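Nucleocapsid protein (Sin Nombre virus, PDB 2IC6) probably packages the viral RNA genome into the nucleocapsid, its N-terminal part here folding as an antiparallel coiled coil. Local coordinates at residues V22-K27 / R51-A56. The protein carries 1 engineered substitution. Sequence-based numbering, arbitrary orientation. Where two conformers were deposited one is given.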
ATOM      1  N   VAL A  22      -2.473   0.929  -5.457  1.00  8.87           N
ATOM      2  CA  VAL A  22      -2.862   0.273  -6.717  1.00  8.88           C
ATOM      3  C   VAL A  22      -1.621  -0.046  -7.566  1.00  8.87           C
ATOM      4  O   VAL A  22      -1.478  -1.156  -8.083  1.00  8.98           O
ATOM      5  CB  VAL A  22      -3.847   1.130  -7.499  1.00  8.98           C
ATOM      6  CG1 VAL A  22      -4.025   0.616  -8.944  1.00 10.16           C
ATOM      7  CG2 VAL A  22      -5.191   1.169  -6.768  1.00 10.50           C
ATOM      8  N   THR A  23      -0.714   0.912  -7.771  1.00  8.89           N
ATOM      9  CA  THR A  23       0.403   0.659  -8.621  1.00  9.44           C
ATOM     10  C   THR A  23       1.357  -0.347  -7.986  1.00  8.89           C
ATOM     11  O   THR A  23       1.888  -1.254  -8.692  1.00  9.96           O
ATOM     12  CB  THR A  23       1.090   1.973  -8.989  1.00 10.82           C
ATOM     13  OG1 THR A  23       1.550   2.659  -7.913  1.00 14.42           O
ATOM     14  CG2 THR A  23       0.141   2.842  -9.691  1.00 14.24           C
ATOM     15  N   THR A  24       1.576  -0.258  -6.687  1.00  9.20           N
ATOM     16  CA  THR A  24       2.436  -1.210  -6.000  1.00  9.50           C
ATOM     17  C   THR A  24       1.837  -2.597  -6.011  1.00  8.60           C
ATOM     18  O   THR A  24       2.550  -3.603  -6.155  1.00  9.54           O
ATOM     19  CB  THR A  24       2.821  -0.736  -4.616  0.70 10.69           C
ATOM     20  OG1 THR A  24       3.343   0.598  -4.694  0.70 11.83           O
ATOM     21  CG2 THR A  24       3.985  -1.540  -4.113  0.70 15.84           C
ATOM     22  N   ARG A  25       0.526  -2.709  -5.867  1.00  8.59           N
ATOM     23  CA  ARG A  25      -0.129  -4.010  -5.950  1.00  9.18           C
ATOM     24  C   ARG A  25      -0.009  -4.601  -7.340  1.00  9.28           C
ATOM     25  O   ARG A  25       0.101  -5.834  -7.465  1.00 10.04           O
ATOM     26  CB  ARG A  25      -1.588  -3.951  -5.479  1.00  9.07           C
ATOM     27  CG  ARG A  25      -1.761  -4.104  -4.019  1.00 12.18           C
ATOM     28  CD  ARG A  25      -3.215  -4.213  -3.537  1.00 14.20           C
ATOM     29  NE  ARG A  25      -3.326  -4.807  -2.144  1.00 13.96           N
ATOM     30  CZ  ARG A  25      -3.103  -6.085  -1.844  1.00 14.57           C
ATOM     31  NH1 ARG A  25      -3.067  -6.464  -0.616  1.00 16.09           N
ATOM     32  NH2 ARG A  25      -2.931  -7.027  -2.806  1.00 16.60           N
ATOM     33  N   GLN A  26      -0.006  -3.801  -8.384  1.00  9.15           N
ATOM     34  CA  GLN A  26       0.210  -4.366  -9.728  1.00  9.68           C
ATOM     35  C   GLN A  26       1.611  -4.946  -9.828  1.00  9.71           C
ATOM     36  O   GLN A  26       1.821  -6.025 -10.368  1.00 10.27           O
ATOM     37  CB  GLN A  26      -0.063  -3.320 -10.821  1.00 10.22           C
ATOM     38  CG  GLN A  26       0.135  -3.934 -12.180  1.00 12.54           C
ATOM     39  CD  GLN A  26      -0.778  -5.084 -12.453  1.00 14.77           C
ATOM     40  OE1 GLN A  26      -1.969  -4.981 -12.253  1.00 17.75           O
ATOM     41  NE2 GLN A  26      -0.230  -6.201 -12.897  1.00 19.96           N
ATOM     42  N   LYS A  27       2.594  -4.221  -9.304  1.00  9.20           N
ATOM     43  CA  LYS A  27       3.962  -4.720  -9.280  1.00  9.85           C
ATOM     44  C   LYS A  27       4.067  -6.023  -8.470  1.00  8.99           C
ATOM     45  O   LYS A  27       4.797  -6.931  -8.831  1.00 10.35           O
ATOM     46  CB  LYS A  27       4.902  -3.622  -8.736  1.00 10.17           C
ATOM     47  CG  LYS A  27       5.030  -2.405  -9.626  1.00 11.51           C
ATOM     48  CD  LYS A  27       5.724  -1.275  -8.919  1.00 13.89           C
ATOM     49  CE  LYS A  27       5.940  -0.099  -9.768  0.80 18.41           C
ATOM     50  NZ  LYS A  27       7.294  -0.276 -10.341  0.80 18.52           N
ATOM     51  N   ARG A  51       5.968  -7.465  -1.667  1.00  8.20           N
ATOM     52  CA  ARG A  51       5.032  -7.751  -0.565  1.00  8.41           C
ATOM     53  C   ARG A  51       5.183  -6.720   0.513  1.00  8.44           C
ATOM     54  O   ARG A  51       4.211  -6.192   1.060  1.00  8.93           O
ATOM     55  CB  ARG A  51       5.231  -9.172  -0.049  1.00  8.24           C
ATOM     56  CG  ARG A  51       4.667 -10.211  -0.935  1.00  8.17           C
ATOM     57  CD  ARG A  51       5.007 -11.606  -0.443  1.00  8.40           C
ATOM     58  NE  ARG A  51       4.262 -12.595  -1.234  1.00  9.24           N
ATOM     59  CZ  ARG A  51       4.374 -13.907  -1.055  1.00  9.61           C
ATOM     60  NH1 ARG A  51       5.262 -14.367  -0.217  1.00 10.82           N
ATOM     61  NH2 ARG A  51       3.549 -14.744  -1.718  1.00 11.30           N
ATOM     62  N   ALA A  52       6.417  -6.432   0.915  1.00  9.07           N
ATOM     63  CA  ALA A  52       6.660  -5.492   2.014  1.00  9.37           C
ATOM     64  C   ALA A  52       6.185  -4.113   1.648  1.00  8.73           C
ATOM     65  O   ALA A  52       5.686  -3.357   2.490  1.00  9.83           O
ATOM     66  CB  ALA A  52       8.172  -5.492   2.436  1.00 10.62           C
ATOM     67  N   ALA A  53       6.368  -3.708   0.386  1.00  8.95           N
ATOM     68  CA  ALA A  53       5.943  -2.401  -0.046  1.00  9.27           C
ATOM     69  C   ALA A  53       4.419  -2.270   0.046  1.00  9.00           C
ATOM     70  O   ALA A  53       3.918  -1.210   0.512  1.00  9.02           O
ATOM     71  CB  ALA A  53       6.439  -2.114  -1.482  1.00 10.41           C
ATOM     72  N   VAL A  54       3.704  -3.269  -0.412  1.00  7.80           N
ATOM     73  CA  VAL A  54       2.252  -3.241  -0.309  1.00  8.12           C
ATOM     74  C   VAL A  54       1.774  -3.212   1.119  1.00  8.13           C
ATOM     75  O   VAL A  54       0.906  -2.420   1.493  1.00  8.24           O
ATOM     76  CB  VAL A  54       1.658  -4.462  -1.079  1.00  8.45           C
ATOM     77  CG1 VAL A  54       0.176  -4.690  -0.727  1.00  9.42           C
ATOM     78  CG2 VAL A  54       1.842  -4.251  -2.608  1.00  9.29           C
ATOM     79  N   SER A  55       2.338  -4.072   1.951  1.00  8.23           N
ATOM     80  CA  SER A  55       1.918  -4.133   3.344  1.00  9.30           C
ATOM     81  C   SER A  55       2.214  -2.854   4.088  1.00  8.96           C
ATOM     82  O   SER A  55       1.384  -2.410   4.880  1.00  9.27           O
ATOM     83  CB  SER A  55       2.705  -5.244   4.078  0.33 11.81           C
ATOM     84  OG  SER A  55       2.326  -6.561   3.716  0.33 10.04           O
ATOM     85  N   ALA A  56       3.359  -2.238   3.795  1.00  8.66           N
ATOM     86  CA  ALA A  56       3.685  -0.988   4.436  1.00  9.41           C
ATOM     87  C   ALA A  56       2.708   0.107   4.056  1.00  9.14           C
ATOM     88  O   ALA A  56       2.311   0.928   4.895  1.00  9.56           O
ATOM     89  CB  ALA A  56       5.115  -0.584   4.134  1.00 10.55           C
TER
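V54 meets T24 and R25 with its two methyl branches, and this aliphatic packing carries most of the contact. Its chi1 of 166° leaves CG2 anti to the carbonyl carbon, beside the backbone N, where it meets T24, while CG1 turns to R25. CG2 of V54 comes 3.7 Å from the backbone O of T24 and stands 3.8 Å from CG2 of T24, the two side chains sliding past each other in opposite directions. A branched, wholly apolar residue suits this buried place because one side chain can serve two neighbours at once. T24 CG2 also touches A53 CB at 3.6 Å; the short alanine lets the threonine methyl come close to the partner helix. R25 CG packs 3.9 Å from V54 CG1, and the extended arginine chain crosses the valine at about a right angle.

While the aliphatic part of R25 packs, its guanidinium carries charge. V54 CG1 lies 3.5 Å above the R25 guanidinium plane, over one face and offset toward the rim. NH1 of R25 continues to a salt bridge with E58, so the charged end ties helix 6-37 to helix 41-74 beside the apolar seam.

The hydroxyl of T24 stays with its own helix. A chi1 of -51° sets OG1 beside the backbone N, which puts CG2 anti to that N, and OG1 is hydrogen-bonded to the carbonyl of R20, one turn back.

The two segments run antiparallel at 155°, their axes approaching to 9.0 Å, with T24 and V54 closest in register. They belong to the long helices of an antiparallel coiled-coil hairpin: L21 and L28 of helix 6-37 also touch V54, and L57 of helix 41-74 receives T24, extending the apolar seam along both helices.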